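Local coordinates for N-acetylglucosamine-6-phosphate deacetylase (Thermotoga maritima, PDB 1O12), which catalyses the metal-dependent removal of the acetyl group from N-acetylglucosamine 6-phosphate, giving glucosamine 6-phosphate and acetate, at the Fe (III) ion site and the interface of chains A and B. Coordinates in Å, arbitrary orientation; residue numbers count along the deposited sequence, not the author numbering. Chains: chain A/B, N-acetylglucosamine-6-phosphate deacetylase.

Contact 1: the Fe (III) ion site. Residues chain A 61, 127, 135, 137, 139, 188, 209, 212, 267. With FE (Fe (III) ion), chain C.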
# COMPACT_ATOMS: atom_id res chain seq x y z
N HIS A 61 -12.35 20.41 3.22
CA HIS A 61 -11.19 21.02 2.59
C HIS A 61 -11.51 21.68 1.26
O HIS A 61 -11.43 21.03 0.22
CB HIS A 61 -10.11 19.96 2.38
CG HIS A 61 -8.75 20.52 2.12
ND1 HIS A 61 -7.60 19.77 2.20
CD2 HIS A 61 -8.36 21.77 1.77
CE1 HIS A 61 -6.55 20.52 1.92
NE2 HIS A 61 -6.99 21.74 1.65
N GLU A 127 -5.09 25.39 6.94
CA GLU A 127 -4.08 24.62 6.23
C GLU A 127 -2.84 25.50 6.21
O GLU A 127 -2.77 26.46 5.46
CB GLU A 127 -4.51 24.33 4.79
CG GLU A 127 -3.78 23.13 4.17
CD GLU A 127 -3.77 23.16 2.66
OE1 GLU A 127 -4.84 23.27 2.02
OE2 GLU A 127 -2.67 23.07 2.10
N LYS A 135 7.87 20.76 1.48
CA LYS A 135 6.68 20.18 0.89
C LYS A 135 5.60 21.26 0.96
O LYS A 135 4.44 20.98 1.21
CB LYS A 135 6.26 18.92 1.67
CG LYS A 135 7.09 17.69 1.35
CD LYS A 135 6.91 17.31 -0.11
CE LYS A 135 7.74 16.14 -0.50
NZ LYS A 135 7.57 15.82 -1.95
N GLY A 137 4.50 23.22 -1.50
CA GLY A 137 3.62 23.20 -2.66
C GLY A 137 2.45 24.16 -2.70
O GLY A 137 1.41 23.92 -2.09
N HIS A 139 2.01 26.83 -1.23
CA HIS A 139 1.87 27.69 -0.06
C HIS A 139 2.97 28.75 -0.15
O HIS A 139 4.08 28.46 -0.62
CB HIS A 139 2.01 26.88 1.25
CG HIS A 139 0.73 26.24 1.71
ND1 HIS A 139 -0.20 26.89 2.48
CD2 HIS A 139 0.23 25.00 1.50
CE1 HIS A 139 -1.22 26.09 2.72
NE2 HIS A 139 -0.98 24.93 2.13
N HIS A 188 1.84 18.21 4.22
CA HIS A 188 2.93 19.11 3.84
C HIS A 188 4.10 18.88 4.76
O HIS A 188 4.62 19.81 5.36
CB HIS A 188 2.44 20.55 3.94
CG HIS A 188 1.37 20.87 2.95
ND1 HIS A 188 1.61 20.99 1.60
CD2 HIS A 188 0.04 21.06 3.12
CE1 HIS A 188 0.48 21.25 0.97
NE2 HIS A 188 -0.50 21.30 1.87
N HIS A 209 -4.85 15.69 2.17
CA HIS A 209 -4.74 15.30 0.75
C HIS A 209 -3.57 14.36 0.44
O HIS A 209 -2.53 14.76 -0.09
CB HIS A 209 -4.79 16.50 -0.23
CG HIS A 209 -3.81 17.58 0.07
ND1 HIS A 209 -2.53 17.33 0.49
CD2 HIS A 209 -3.93 18.93 -0.02
CE1 HIS A 209 -1.90 18.48 0.67
NE2 HIS A 209 -2.73 19.47 0.37
N ASN A 212 -0.31 13.71 -1.76
CA ASN A 212 0.37 14.92 -2.22
C ASN A 212 1.00 15.67 -1.03
O ASN A 212 0.38 15.79 0.03
CB ASN A 212 -0.59 15.87 -2.95
CG ASN A 212 -1.55 15.14 -3.90
OD1 ASN A 212 -2.74 14.95 -3.59
ND2 ASN A 212 -1.04 14.73 -5.07
N ASP A 267 -10.65 20.45 -2.27
CA ASP A 267 -9.41 21.24 -2.37
C ASP A 267 -9.60 22.22 -3.52
O ASP A 267 -8.65 22.64 -4.18
CB ASP A 267 -8.19 20.33 -2.61
CG ASP A 267 -6.82 21.08 -2.46
OD1 ASP A 267 -6.60 21.84 -1.49
OD2 ASP A 267 -5.94 20.86 -3.33
FE FE C . -2.16 21.71 0.45
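This is the catalytic metal centre of an amidohydrolase-family deacetylase: the iron is held by the conserved glutamate and two histidines of the NagA family, beside A:Asp267, the predicted proton donor/acceptor. The family uses a divalent cation; the modelled Fe(III) may have been acquired in the cell or during purification. A:Glu127 binds with one carboxylate oxygen, OE2 to FE 2.2 Å, while OE1 is turned away from the metal. A:His188 NE2 binds FE at 2.2 Å and A:His209 NE2 binds it at 2.3 Å, at 91° to each other. Further ligands such as water may be unseen, as expected for a hydrolase that must activate one.

A second shell fixes the first. The carboxylate of A:Glu127, reached by an extended chain with CG anti to the backbone N (chi1 -159°), is gripped at both oxygens. A:His139 NE2 gives an almost straight hydrogen bond to OE2 of A:Glu127 (2.5 Å, 171° at H), in its own ring plane but from above the carboxylate, so OE2 serves metal and histidine together. A:His61 NE2 donates to OE1 of A:Glu127 at 2.7 Å, again from above that plane and less straight. The rotation of the A:His188 ring is set by ND1, which donates in the ring plane to the carbonyl O of A:Lys135 at 2.9 Å, nearly along the C=O axis; this leaves NE2 for the metal. CD2 of A:His139 lies over the rim of one face of that ring. The carboxylate of A:Asp267 lies over the rim of the A:His61 ring, its OD1 4.8 Å from FE, too far to be a ligand; it would act on a metal-bound water that is not seen.

Within the family's barrel domain, A:Glu127 ends strand 121-127 and A:His61 begins strand 61-62, whereas A:His188, A:His209 and A:Asp267 lie on loops.

Contact 2: the interface of chains A and B. Residues chain A 218-220, 222; chain B 211-212, 242-246, 249, 300.
A loop of chain A carrying A:His219 and A:Arg220 reaches across the two-fold interface into the substrate-site loops of chain B, meeting the 242-246 segment and the start of helix 247-257. A:His219, which buries 113 Å² here, is the main plug. Its CG sits in the crowded position between the backbone N and the carbonyl carbon (chi1 77°), and its ring meets chain B by an edge: ND1 donates to the backbone O of B:His244 at 3.0 Å. That oxygen lies close to the imidazole plane, but the donor stands above the carbonyl plane instead of on a lone pair. The in-plane lone pair is used by the side-chain amide of B:Asn212, whose ND2 gives a straighter bond to the same B:His244 O (2.8 Å, 163° at H). Two donors thus grip one carbonyl, and the imidazole and amide planes stand 72° apart.

A:Arg220 CB packs over the rim of one face of the imidazole of A:His219, the preceding residue of its own chain. From there the arginine runs extended from CG to NE, with CG anti to the backbone N, alongside B:Val243 and pointing the same way. CG1 of B:Val243 lies over the centre of the guanidinium face, 4.2 Å from CZ of A:Arg220, an apolar cover for a charged group.

B:Ser246 meets the loop backbone through weak bonds, N to the O of A:His219 and OG to the O of A:Arg220. Its hydroxyl OG also accepts from the backbone N of B:Met249 at 3.1 Å, holding the first turn of the helix. Selenomethionine B:Met249 crosses A:Ile222 obliquely, CB to CG2 4.0 Å, closing the patch on its apolar side.

B:His244, B:Asn212 and A:Arg220 are predicted substrate-binding residues, so the loop probably both joins the subunits and helps shape the partner's active site, with the arginine a likely partner for the sugar phosphate.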
# COMPACT_ATOMS: atom_id res chain seq x y z
N HIS A 218 9.20 4.53 1.06
CA HIS A 218 10.46 3.88 0.76
C HIS A 218 10.56 2.51 1.45
O HIS A 218 9.86 2.25 2.44
CB HIS A 218 11.64 4.78 1.18
CG HIS A 218 11.77 6.01 0.34
ND1 HIS A 218 11.83 5.96 -1.04
CD2 HIS A 218 11.80 7.32 0.68
CE1 HIS A 218 11.89 7.19 -1.51
NE2 HIS A 218 11.87 8.04 -0.50
N HIS A 219 11.46 1.67 0.93
CA HIS A 219 11.68 0.31 1.43
C HIS A 219 11.96 0.15 2.93
O HIS A 219 11.60 -0.86 3.52
CB HIS A 219 12.81 -0.36 0.61
CG HIS A 219 14.18 0.11 0.97
ND1 HIS A 219 14.99 -0.57 1.86
CD2 HIS A 219 14.88 1.21 0.60
CE1 HIS A 219 16.12 0.08 2.02
NE2 HIS A 219 16.08 1.17 1.26
N ARG A 220 12.58 1.14 3.57
CA ARG A 220 12.87 1.06 5.01
C ARG A 220 12.19 2.20 5.81
O ARG A 220 11.70 2.00 6.92
CB ARG A 220 14.38 1.08 5.22
CG ARG A 220 14.82 0.49 6.54
CD ARG A 220 16.33 0.30 6.51
NE ARG A 220 16.85 -0.30 7.73
CZ ARG A 220 18.14 -0.23 8.06
NH1 ARG A 220 18.98 0.42 7.26
NH2 ARG A 220 18.57 -0.79 9.20
N ILE A 222 9.14 4.20 5.74
CA ILE A 222 7.85 4.27 5.08
C ILE A 222 7.21 5.64 5.20
O ILE A 222 6.31 5.99 4.42
CB ILE A 222 6.90 3.14 5.58
CG1 ILE A 222 6.55 3.32 7.05
CG2 ILE A 222 7.57 1.78 5.38
CD1 ILE A 222 5.49 2.35 7.51
N PRO B 211 10.28 -4.33 -2.42
CA PRO B 211 10.24 -3.46 -3.60
C PRO B 211 11.62 -2.91 -3.93
O PRO B 211 11.74 -1.92 -4.64
CB PRO B 211 9.29 -2.36 -3.16
CG PRO B 211 9.77 -2.14 -1.75
CD PRO B 211 10.05 -3.54 -1.20
N ASN B 212 12.66 -3.54 -3.41
CA ASN B 212 14.03 -3.10 -3.68
C ASN B 212 14.29 -3.24 -5.18
O ASN B 212 13.90 -4.25 -5.78
CB ASN B 212 15.03 -3.97 -2.91
CG ASN B 212 14.56 -4.31 -1.50
OD1 ASN B 212 14.18 -5.45 -1.21
ND2 ASN B 212 14.58 -3.33 -0.61
N GLY B 242 14.97 -7.35 7.97
CA GLY B 242 14.82 -6.12 8.72
C GLY B 242 15.62 -4.97 8.13
O GLY B 242 15.69 -3.90 8.75
N VAL B 243 16.22 -5.17 6.95
CA VAL B 243 17.03 -4.14 6.33
C VAL B 243 16.56 -3.81 4.93
O VAL B 243 16.46 -2.64 4.57
CB VAL B 243 18.52 -4.54 6.30
CG1 VAL B 243 19.33 -3.44 5.64
CG2 VAL B 243 19.03 -4.78 7.72
N HIS B 244 16.31 -4.83 4.11
CA HIS B 244 15.76 -4.58 2.78
C HIS B 244 14.33 -4.04 2.95
O HIS B 244 13.84 -3.29 2.10
CB HIS B 244 15.75 -5.86 1.95
CG HIS B 244 17.11 -6.26 1.46
ND1 HIS B 244 18.07 -6.81 2.29
CD2 HIS B 244 17.66 -6.20 0.23
CE1 HIS B 244 19.15 -7.07 1.59
NE2 HIS B 244 18.93 -6.71 0.33
N LEU B 245 13.66 -4.43 4.03
CA LEU B 245 12.33 -3.93 4.35
C LEU B 245 12.31 -3.79 5.84
O LEU B 245 12.74 -4.69 6.55
CB LEU B 245 11.23 -4.92 3.96
CG LEU B 245 10.87 -5.12 2.50
CD1 LEU B 245 11.78 -6.12 1.89
CD2 LEU B 245 9.48 -5.64 2.41
N SER B 246 11.81 -2.67 6.33
CA SER B 246 11.70 -2.49 7.77
C SER B 246 10.51 -3.35 8.20
O SER B 246 9.67 -3.72 7.38
CB SER B 246 11.36 -1.04 8.09
OG SER B 246 10.10 -0.71 7.52
N MSE B 249 7.26 -1.93 6.95
CA MSE B 249 7.02 -2.20 5.54
C MSE B 249 6.47 -3.63 5.34
O MSE B 249 5.52 -3.86 4.59
CB MSE B 249 8.31 -2.05 4.74
CG MSE B 249 8.14 -2.31 3.25
SE MSE B 249 6.93 -1.06 2.30
CE MSE B 249 6.87 -1.88 0.55
N LEU B 300 22.74 -1.72 -1.10
CA LEU B 300 22.60 -3.05 -0.48
C LEU B 300 23.06 -4.09 -1.51
O LEU B 300 22.78 -3.95 -2.70
CB LEU B 300 21.13 -3.33 -0.09
CG LEU B 300 20.51 -2.62 1.12
CD1 LEU B 300 19.11 -3.11 1.35
CD2 LEU B 300 21.35 -2.89 2.34

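The centres of contact 1 and contact 2 lie about 27 Å apart, yet they are tied through the two-fold symmetry of the deposited pair. A:Asn212 has its backbone O near A:His209 in contact 1; the side chain of its copy, B:Asn212, supports the carbonyl met by the loop in contact 2. Contact 2 is centred about 11 Å from B:Asp267, so the chain A loop lies nearer the active site of chain B than that of its own chain. Each contact has its twin with the chains exchanged; if this dimer is the working form, it would build two composite substrate pockets, each completed by the other subunit's loop.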